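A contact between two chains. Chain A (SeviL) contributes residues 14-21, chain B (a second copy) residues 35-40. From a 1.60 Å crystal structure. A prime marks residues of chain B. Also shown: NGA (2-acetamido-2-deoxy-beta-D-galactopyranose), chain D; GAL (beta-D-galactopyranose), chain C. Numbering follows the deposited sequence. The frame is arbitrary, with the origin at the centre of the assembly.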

# COMPACT_ATOMS: atom_id res chain seq x y z
N ILE A 14 -0.30 -4.00 6.64
CA ILE A 14 -1.50 -4.83 6.53
C ILE A 14 -2.68 -3.87 6.39
O ILE A 14 -3.10 -3.22 7.36
N GLN A 15 -3.20 -3.74 5.16
CA GLN A 15 -4.09 -2.65 4.78
C GLN A 15 -5.43 -3.20 4.29
O GLN A 15 -5.48 -4.19 3.55
N ASN A 16 -6.51 -2.54 4.69
CA ASN A 16 -7.84 -3.03 4.41
C ASN A 16 -8.36 -2.46 3.09
O ASN A 16 -8.23 -1.26 2.83
N ARG A 17 -8.94 -3.34 2.27
CA ARG A 17 -9.47 -2.94 0.98
C ARG A 17 -10.61 -1.93 1.11
O ARG A 17 -10.75 -1.02 0.29
N GLU A 18 -11.44 -2.09 2.14
CA GLU A 18 -12.70 -1.37 2.19
C GLU A 18 -12.52 0.09 2.55
O GLU A 18 -13.29 0.94 2.09
N ASN A 19 -11.50 0.41 3.36
CA ASN A 19 -11.33 1.78 3.83
C ASN A 19 -9.90 2.29 3.75
O ASN A 19 -9.66 3.44 4.13
N GLY A 20 -8.94 1.48 3.27
CA GLY A 20 -7.55 1.89 3.20
C GLY A 20 -6.84 2.00 4.53
O GLY A 20 -5.69 2.46 4.57
N GLY A 21 -7.50 1.59 5.62
CA GLY A 21 -6.87 1.66 6.94
C GLY A 21 -5.85 0.55 7.15
O GLY A 21 -5.91 -0.51 6.52
N PHE B 35 -6.62 9.53 -3.68
CA PHE B 35 -7.80 9.19 -2.88
C PHE B 35 -7.36 8.42 -1.64
O PHE B 35 -6.50 7.54 -1.72
N THR B 36 -7.95 8.75 -0.48
CA THR B 36 -7.47 8.18 0.79
C THR B 36 -8.36 7.10 1.39
O THR B 36 -8.03 6.60 2.47
N GLY B 37 -9.45 6.71 0.73
CA GLY B 37 -10.34 5.71 1.30
C GLY B 37 -10.24 4.34 0.66
O GLY B 37 -9.14 3.80 0.51
N LYS B 38 -11.38 3.78 0.26
CA LYS B 38 -11.45 2.46 -0.35
C LYS B 38 -10.43 2.27 -1.47
O LYS B 38 -10.13 3.19 -2.24
N MET B 39 -9.90 1.05 -1.56
CA MET B 39 -9.02 0.65 -2.65
C MET B 39 -9.85 0.22 -3.86
O MET B 39 -10.72 -0.65 -3.75
N TYR B 40 -9.62 0.88 -4.98
CA TYR B 40 -10.31 0.62 -6.23
C TYR B 40 -9.31 0.22 -7.31
O TYR B 40 -8.12 0.53 -7.23

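A contact between two short stretches can combine one backbone hydrogen bond with a few closely packed side chains. The contact between these two stretches of SeviL is a compact example, burying 382 Å² summed over both sides, and it is best followed along chain A.

Ile14 lies in the strand but stays out of reach of the chain B stretch. Gln15 is the first residue to engage: its CA-to-CB bond points toward chain B, and chi1 and chi2, both t, extend the side chain until Gln15 NE2 lies 3.5 Å from Met39′ SD. The N-H group points almost straight at the sulfur, yet the hydrogen bond is weak, as expected of a thioether acceptor. NE2 is also hydrogen-bonded elsewhere in the structure, so the amide does not depend on the sulfur alone. Met39′ meets it with its own CA-to-CB bond directed toward chain A and an m, t, p conformation. Met39′ SD also lies 3.9 Å from Asn16 O.

Asn16 contributes little area to the contact, and its side chain finds its polar partners outside this contact. With chi1 t, Asn16 OD1 accepts a hydrogen bond from Glu18 N at 2.9 Å. The main chain then turns back, Gly20 N donating to Asn16 O at 2.9 Å and Asn16 N to Gly21 O at 2.8 Å, which fixes the loop that chain B meets.

At Arg17 the two backbones join: Met39′ N donates to Arg17 O at 2.9 Å in a nearly linear hydrogen bond. The CA-to-CB bond of Arg17 points sideways, and the side chain, with chi1 to chi3 all t, runs past Met39′, Arg17 CG lying 4.3 Å from Met39′ CB. Its guanidinium carries Lys38′ NZ over one face, with Arg17 CZ 3.4 Å from Lys38′ NZ. Arg17 NH1 and Lys38′ NZ are likewise 3.4 Å apart, but both are donors and both groups are normally cationic, so this is a close approach of like charges. Lys38′, t, t, t, m, finds some compensation in its own chain through a weak hydrogen bond from Lys38′ NZ to Met39′ O at 3.3 Å.

Glu18 and Asn19 turn their CA-to-CB bonds away and present backbone instead. Glu18 O approaches Lys38′ CB at 3.3 Å, and Asn19 O lies 3.6 Å from Gly37′ C. The Asn19 side chain, chi1 p, steadies the turn as Asn19 OD1 accepts from Gly21 N at 2.8 Å.

Gly20 shows how close packing can require the absence of a side chain: a CB here would fall 2.7 Å from Gly37′ O, a clash, and the positive phi itself favours glycine. Gly21 makes no contact with the chain B stretch.

The bound sugars lie beside chain B residues that do not touch this stretch of chain A: NGA packs over a face of both Phe35′ and Tyr40′, while GAL C4 comes within 3.5 Å of Phe35′ CE1.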

# COMPACT_ATOMS: atom_id res chain seq x y z
CB ILE A 14 -1.66 -5.76 7.74
CG1 ILE A 14 -0.42 -6.66 7.84
CG2 ILE A 14 -2.92 -6.58 7.60
CD1 ILE A 14 -0.41 -7.59 9.06
CB GLN A 15 -3.44 -1.81 3.68
CG GLN A 15 -4.25 -0.60 3.29
CD GLN A 15 -3.39 0.45 2.62
OE1 GLN A 15 -2.47 0.98 3.24
NE2 GLN A 15 -3.68 0.74 1.36
CB ASN A 16 -8.79 -2.66 5.55
CG ASN A 16 -10.04 -3.51 5.55
OD1 ASN A 16 -10.96 -3.27 4.79
ND2 ASN A 16 -10.07 -4.53 6.42
CB ARG A 17 -9.96 -4.16 0.21
CG ARG A 17 -10.48 -3.85 -1.19
CD ARG A 17 -10.78 -5.14 -1.93
NE ARG A 17 -11.48 -4.92 -3.21
CZ ARG A 17 -12.80 -4.91 -3.34
NH1 ARG A 17 -13.59 -5.09 -2.29
NH2 ARG A 17 -13.34 -4.70 -4.54
CB GLU A 18 -13.64 -2.04 3.20
CG GLU A 18 -15.10 -1.65 3.01
CD GLU A 18 -16.01 -2.27 4.06
OE1 GLU A 18 -15.67 -2.19 5.26
OE2 GLU A 18 -17.06 -2.84 3.67
CB ASN A 19 -11.85 1.91 5.28
CG ASN A 19 -10.90 1.30 6.30
OD1 ASN A 19 -10.06 0.47 5.98
ND2 ASN A 19 -11.03 1.74 7.55
CB PHE B 35 -8.78 8.36 -3.72
CG PHE B 35 -10.02 7.95 -2.97
CD1 PHE B 35 -10.86 8.91 -2.44
CD2 PHE B 35 -10.33 6.61 -2.79
CE1 PHE B 35 -11.99 8.55 -1.75
CE2 PHE B 35 -11.47 6.23 -2.10
CZ PHE B 35 -12.31 7.20 -1.58
CB THR B 36 -7.27 9.28 1.84
OG1 THR B 36 -8.52 9.94 2.06
CG2 THR B 36 -6.22 10.28 1.37
CB LYS B 38 -12.86 2.22 -0.90
CG LYS B 38 -13.04 0.85 -1.55
CD LYS B 38 -14.51 0.53 -1.82
CE LYS B 38 -14.71 -0.99 -1.85
NZ LYS B 38 -13.71 -1.68 -2.74
CB MET B 39 -8.09 -0.47 -2.18
CG MET B 39 -7.27 -0.06 -0.94
SD MET B 39 -6.01 -1.24 -0.40
CE MET B 39 -4.89 -1.21 -1.80
CB TYR B 40 -11.06 1.84 -6.72
CG TYR B 40 -12.30 2.26 -5.97
CD1 TYR B 40 -13.54 1.73 -6.30
CD2 TYR B 40 -12.25 3.25 -4.99
CE1 TYR B 40 -14.69 2.14 -5.66
CE2 TYR B 40 -13.39 3.67 -4.34
CZ TYR B 40 -14.61 3.11 -4.68
OH TYR B 40 -15.75 3.51 -4.03
C1 NGA D . -14.10 7.61 -6.16
C2 NGA D . -14.82 7.12 -7.42
C3 NGA D . -14.27 5.78 -7.87
C4 NGA D . -12.74 5.82 -7.94
C5 NGA D . -12.15 6.41 -6.66
C6 NGA D . -10.63 6.56 -6.76
C7 NGA D . -17.10 7.82 -7.92
C8 NGA D . -18.55 7.42 -7.91
N2 NGA D . -16.26 7.06 -7.21
O3 NGA D . -14.76 5.52 -9.17
O4 NGA D . -12.34 6.60 -9.05
O5 NGA D . -12.72 7.68 -6.44
O6 NGA D . -9.99 5.31 -6.75
O7 NGA D . -16.74 8.81 -8.56
C1 GAL C . -15.28 11.80 -3.84
C2 GAL C . -16.08 10.48 -3.74
C3 GAL C . -15.14 9.31 -3.47
C4 GAL C . -14.05 9.26 -4.54
C5 GAL C . -13.38 10.63 -4.63
C6 GAL C . -12.31 10.78 -5.72
O2 GAL C . -17.02 10.52 -2.68
O3 GAL C . -15.83 8.08 -3.50
O4 GAL C . -14.62 8.90 -5.78
O5 GAL C . -14.32 11.67 -4.87
O6 GAL C . -11.72 12.07 -5.64